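Local coordinates for penicillin-binding protein 1A (Mycobacterium tuberculosis, PDB 5CXW), which builds cross-linked peptidoglycan for the cell wall, polymerising glycan strands with one domain and cross-linking their peptides with a penicillin-sensitive transpeptidase domain, at residues N84-F88 with A89-L93; G5-E8 with R9-R13. All blocks are in the same frame, centred on the assembly; numbering follows the deposited sequence.

Contact 1 of 2, residues N84-F88 with A89-L93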
loop_
_atom_site.group_PDB
_atom_site.type_symbol
_atom_site.label_atom_id
_atom_site.label_comp_id
_atom_site.label_asym_id
_atom_site.label_seq_id
_atom_site.Cartn_x
_atom_site.Cartn_y
_atom_site.Cartn_z
ATOM N N ASN A 84 17.019 17.356 -0.829
ATOM C CA ASN A 84 17.443 17.590 -2.212
ATOM C C ASN A 84 17.744 16.291 -2.993
ATOM O O ASN A 84 18.359 16.339 -4.069
ATOM C CB ASN A 84 18.717 18.461 -2.195
ATOM C CG ASN A 84 18.417 19.945 -2.045
ATOM O OD1 ASN A 84 18.410 20.495 -0.932
ATOM N ND2 ASN A 84 18.184 20.610 -3.178
ATOM N N GLY A 85 17.347 15.145 -2.456
ATOM C CA GLY A 85 17.662 13.881 -3.048
ATOM C C GLY A 85 16.358 13.202 -3.502
ATOM O O GLY A 85 15.312 13.807 -3.698
ATOM N N PHE A 86 16.474 11.917 -3.704
ATOM C CA PHE A 86 15.464 11.142 -4.396
ATOM C C PHE A 86 14.347 10.876 -3.421
ATOM O O PHE A 86 14.611 10.754 -2.225
ATOM C CB PHE A 86 16.136 9.882 -4.825
ATOM C CG PHE A 86 15.324 9.044 -5.726
ATOM C CD1 PHE A 86 15.250 9.316 -7.089
ATOM C CD2 PHE A 86 14.650 7.963 -5.226
ATOM C CE1 PHE A 86 14.474 8.520 -7.928
ATOM C CE2 PHE A 86 13.910 7.144 -6.063
ATOM C CZ PHE A 86 13.803 7.430 -7.408
ATOM N N ASP A 87 13.104 10.891 -3.913
ATOM C CA ASP A 87 11.923 10.638 -3.080
ATOM C C ASP A 87 11.459 9.194 -3.356
ATOM O O ASP A 87 10.806 8.899 -4.361
ATOM C CB ASP A 87 10.803 11.641 -3.356
ATOM C CG ASP A 87 9.584 11.477 -2.392
ATOM O OD1 ASP A 87 9.409 10.380 -1.790
ATOM O OD2 ASP A 87 8.740 12.404 -2.340
ATOM N N PHE A 88 11.819 8.289 -2.461
ATOM C CA PHE A 88 11.419 6.860 -2.601
ATOM C C PHE A 88 9.941 6.552 -2.397
ATOM O O PHE A 88 9.520 5.436 -2.743
ATOM C CB PHE A 88 12.220 5.930 -1.721
ATOM C CG PHE A 88 13.534 5.577 -2.331
ATOM C CD1 PHE A 88 13.570 4.638 -3.343
ATOM C CD2 PHE A 88 14.645 6.309 -2.023
ATOM C CE1 PHE A 88 14.785 4.333 -3.979
ATOM C CE2 PHE A 88 15.868 6.015 -2.647
ATOM C CZ PHE A 88 15.906 5.019 -3.606
ATOM N N ALA A 89 9.180 7.507 -1.850
ATOM C CA ALA A 89 7.737 7.390 -1.759
ATOM C C ALA A 89 7.025 7.657 -3.088
ATOM O O ALA A 89 5.822 7.391 -3.194
ATOM C CB ALA A 89 7.161 8.332 -0.679
ATOM N N GLN A 90 7.757 8.188 -4.048
ATOM C CA GLN A 90 7.289 8.487 -5.377
ATOM C C GLN A 90 7.864 7.588 -6.452
ATOM O O GLN A 90 7.399 7.663 -7.615
ATOM C CB GLN A 90 7.617 9.941 -5.735
ATOM C CG GLN A 90 6.888 10.958 -4.867
ATOM C CD GLN A 90 5.388 11.020 -5.121
ATOM O OE1 GLN A 90 4.914 10.790 -6.248
ATOM N NE2 GLN A 90 4.619 11.318 -4.085
ATOM N N ALA A 91 8.809 6.727 -6.083
ATOM C CA ALA A 91 9.475 5.849 -7.039
ATOM C C ALA A 91 8.559 4.775 -7.549
ATOM O O ALA A 91 7.699 4.265 -6.802
ATOM C CB ALA A 91 10.706 5.220 -6.381
ATOM N N GLY A 92 8.671 4.405 -8.821
ATOM C CA GLY A 92 7.898 3.215 -9.282
ATOM C C GLY A 92 8.543 1.924 -8.806
ATOM O O GLY A 92 9.733 1.648 -9.125
ATOM N N LEU A 93 7.827 1.166 -7.993
ATOM C CA LEU A 93 8.347 0.011 -7.332
ATOM C C LEU A 93 7.469 -1.218 -7.543
ATOM O O LEU A 93 6.262 -1.117 -7.476
ATOM C CB LEU A 93 8.511 0.303 -5.842
ATOM C CG LEU A 93 9.500 1.409 -5.457
ATOM C CD1 LEU A 93 9.381 1.793 -3.974
ATOM C CD2 LEU A 93 10.938 0.975 -5.790
HETATM O O HOH W 1 7.227 4.775 -4.165
#
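F86 lays the edge of its ring against the methyl of A91. F86 CE2 is 3.8 Å from A91 CB, and the methyl lies near the ring plane. The same ring turns an edge onto F88, where F86 CD2 sits over the centre of one face of the F88 ring. A91 CB also comes near the F88 ring, so the methyl borders both aromatics.

D87 bonds to the backbone that follows it. CG stands anti to the backbone N (chi1 -175°), which carries OD1 forward to A89 N. A89 N donates to D87 OD1 at 2.9 Å, nearly along the C-O axis, with a bent N-H...O angle of 135°. This is an Asx turn. The D87 carbonyl closes a second ring. Q90 N donates to D87 O at 3.1 Å from above the carbonyl plane, and D87 to Q90 form a type I beta turn.

The D87 and Q90 side chains cross at a slant. Q90 bends at chi2 (-70°), and its CG lies 3.5 Å from D87 OD2. Their polar ends meet on Y77: D87 OD2 and Q90 NE2 are each hydrogen-bonded to Y77 OH, while Q90 OE1 accepts a hydrogen bond from R210 NH1.

Past the turn, one water donates to F88 O at 2.8 Å and to A91 O at 2.7 Å. L93 CD1 rests 3.8 Å from F88 O. F88 packs on W320 with nearly parallel rings, and touches R61 and A63 of strand 60-67.

The contact lies in the transpeptidase domain, in the loop between strands 74-78 and 93-94. D87 accepts a hydrogen bond from the N-H of A89 through OD1 and from that of Q90 through its carbonyl O, which probably helps to fix the turn, and Y77 OH holds OD2.

Contact 2 of 2, residues G5-E8 with R9-R13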
loop_
_atom_site.group_PDB
_atom_site.type_symbol
_atom_site.label_atom_id
_atom_site.label_comp_id
_atom_site.label_asym_id
_atom_site.label_seq_id
_atom_site.Cartn_x
_atom_site.Cartn_y
_atom_site.Cartn_z
ATOM N N GLY A 5 11.902 18.355 3.665
ATOM C CA GLY A 5 12.161 18.846 2.293
ATOM C C GLY A 5 11.354 18.126 1.194
ATOM O O GLY A 5 10.928 18.731 0.201
ATOM N N LEU A 6 11.225 16.810 1.335
ATOM C CA LEU A 6 10.489 16.005 0.365
ATOM C C LEU A 6 9.009 16.290 0.549
ATOM O O LEU A 6 8.274 16.322 -0.428
ATOM C CB LEU A 6 10.805 14.493 0.519
ATOM C CG LEU A 6 12.249 14.110 0.245
ATOM C CD1 LEU A 6 12.456 12.617 0.491
ATOM C CD2 LEU A 6 12.692 14.566 -1.155
ATOM N N ILE A 7 8.566 16.521 1.781
ATOM C CA ILE A 7 7.176 16.914 2.008
ATOM C C ILE A 7 6.951 18.265 1.317
ATOM O O ILE A 7 5.958 18.476 0.630
ATOM C CB ILE A 7 6.815 16.990 3.467
ATOM C CG1 ILE A 7 6.825 15.589 4.114
ATOM C CG2 ILE A 7 5.467 17.702 3.641
ATOM C CD1 ILE A 7 6.780 15.554 5.639
ATOM N N GLU A 8 7.882 19.200 1.515
ATOM C CA GLU A 8 7.718 20.549 0.910
ATOM C C GLU A 8 7.593 20.484 -0.603
ATOM O O GLU A 8 6.813 21.221 -1.211
ATOM C CB GLU A 8 8.924 21.470 1.287
ATOM C CG GLU A 8 8.955 21.862 2.759
ATOM C CD GLU A 8 10.360 22.377 3.267
ATOM O OE1 GLU A 8 11.243 22.810 2.441
ATOM O OE2 GLU A 8 10.603 22.358 4.518
ATOM N N ARG A 9 8.401 19.615 -1.217
ATOM C CA ARG A 9 8.355 19.429 -2.648
ATOM C C ARG A 9 6.969 18.966 -3.105
ATOM O O ARG A 9 6.466 19.402 -4.128
ATOM C CB ARG A 9 9.460 18.464 -3.145
ATOM C CG ARG A 9 10.810 19.170 -3.318
ATOM C CD ARG A 9 12.055 18.276 -3.247
ATOM N NE ARG A 9 12.092 17.159 -4.207
ATOM C CZ ARG A 9 13.107 16.280 -4.328
ATOM N NH1 ARG A 9 13.041 15.281 -5.222
ATOM N NH2 ARG A 9 14.196 16.365 -3.558
ATOM N N GLN A 10 6.351 18.082 -2.342
ATOM C CA GLN A 10 4.981 17.656 -2.671
ATOM C C GLN A 10 3.934 18.722 -2.428
ATOM O O GLN A 10 2.982 18.857 -3.178
ATOM C CB GLN A 10 4.612 16.394 -1.906
ATOM C CG GLN A 10 5.389 15.143 -2.290
ATOM C CD GLN A 10 5.240 14.877 -3.762
ATOM O OE1 GLN A 10 4.151 14.833 -4.272
ATOM N NE2 GLN A 10 6.352 14.778 -4.458
ATOM N N VAL A 11 4.116 19.523 -1.395
ATOM C CA VAL A 11 3.230 20.635 -1.149
ATOM C C VAL A 11 3.296 21.668 -2.286
ATOM O O VAL A 11 2.279 22.138 -2.763
ATOM C CB VAL A 11 3.543 21.301 0.231
ATOM C CG1 VAL A 11 2.757 22.623 0.418
ATOM C CG2 VAL A 11 3.218 20.382 1.382
ATOM N N THR A 12 4.512 22.019 -2.710
ATOM C CA THR A 12 4.699 22.922 -3.822
ATOM C C THR A 12 4.038 22.430 -5.084
ATOM O O THR A 12 3.312 23.180 -5.745
ATOM C CB THR A 12 6.161 23.141 -4.117
ATOM O OG1 THR A 12 6.756 23.740 -2.974
ATOM C CG2 THR A 12 6.362 24.062 -5.321
ATOM N N ARG A 13 4.248 21.159 -5.394
ATOM C CA ARG A 13 3.656 20.557 -6.570
ATOM C C ARG A 13 2.142 20.706 -6.509
ATOM O O ARG A 13 1.508 21.071 -7.486
ATOM C CB ARG A 13 4.049 19.071 -6.638
ATOM C CG ARG A 13 3.836 18.351 -7.960
ATOM C CD ARG A 13 3.704 16.802 -7.790
ATOM N NE ARG A 13 2.281 16.567 -7.632
ATOM C CZ ARG A 13 1.573 16.514 -6.487
ATOM N NH1 ARG A 13 2.100 16.518 -5.223
ATOM N NH2 ARG A 13 0.254 16.414 -6.619
HETATM O O HOH W 2 8.949 14.952 -2.832
#
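L6 slides its CD2 methyl over one face of the R9 guanidinium. L6 CD2 is 3.4 Å from R9 NH2, offset from the centre of the group toward its rim. The two side chains lie side by side and point the same way. R9 bends at chi3 (57°), which folds the guanidinium back beside the leucine. Its aliphatic part also runs past the G5 carbonyl, with R9 CG 3.5 Å from G5 O.

I7 and V11, one helical turn apart, cross obliquely through their CG2 methyls, 4.2 Å apart. I7 touches I37 and Y77, and V11 touches V33 and T35, so strands 32-35 and 74-78 cover this side of the helix.

The i to i+4 bonds of an alpha helix, here helix 2-19 at the N terminus, set these spacings. R9 N donates to G5 O at 3.0 Å and Q10 N to L6 O at 3.2 Å. V11 N reaches I7 O, and T12 N reaches E8 O, both at 2.9 Å. A water donates to L6 O, which Q10 N already uses, and accepts from Q10 NE2 at 3.1 Å, so it links the two residues.

Farther out, R9 NH2 donates to the carbonyls of G85 and A83, and E8 forms a salt bridge with K1. The guanidinium thus combines an apolar cover on one face with two backbone acceptors for NH2, which probably limits its rotation.

From the N terminus, helix 2-19 comes first and holds contact 2 within successive turns. Strands 60-67 and 74-78 of the central antiparallel sheet follow, and then the loop where contact 1 closes its turn. The two contacts are in series, so they neither nest nor cross. They meet in space, with centres about 12 Å apart. R9 of contact 2 reaches the G85 end of contact 1, and the Q90 side chain packs against that of Q10. Y77 on strand 74-78 touches both contacts. Together they tie the N-terminal helix to the sheet edge and to the loop leading into strand 93-94.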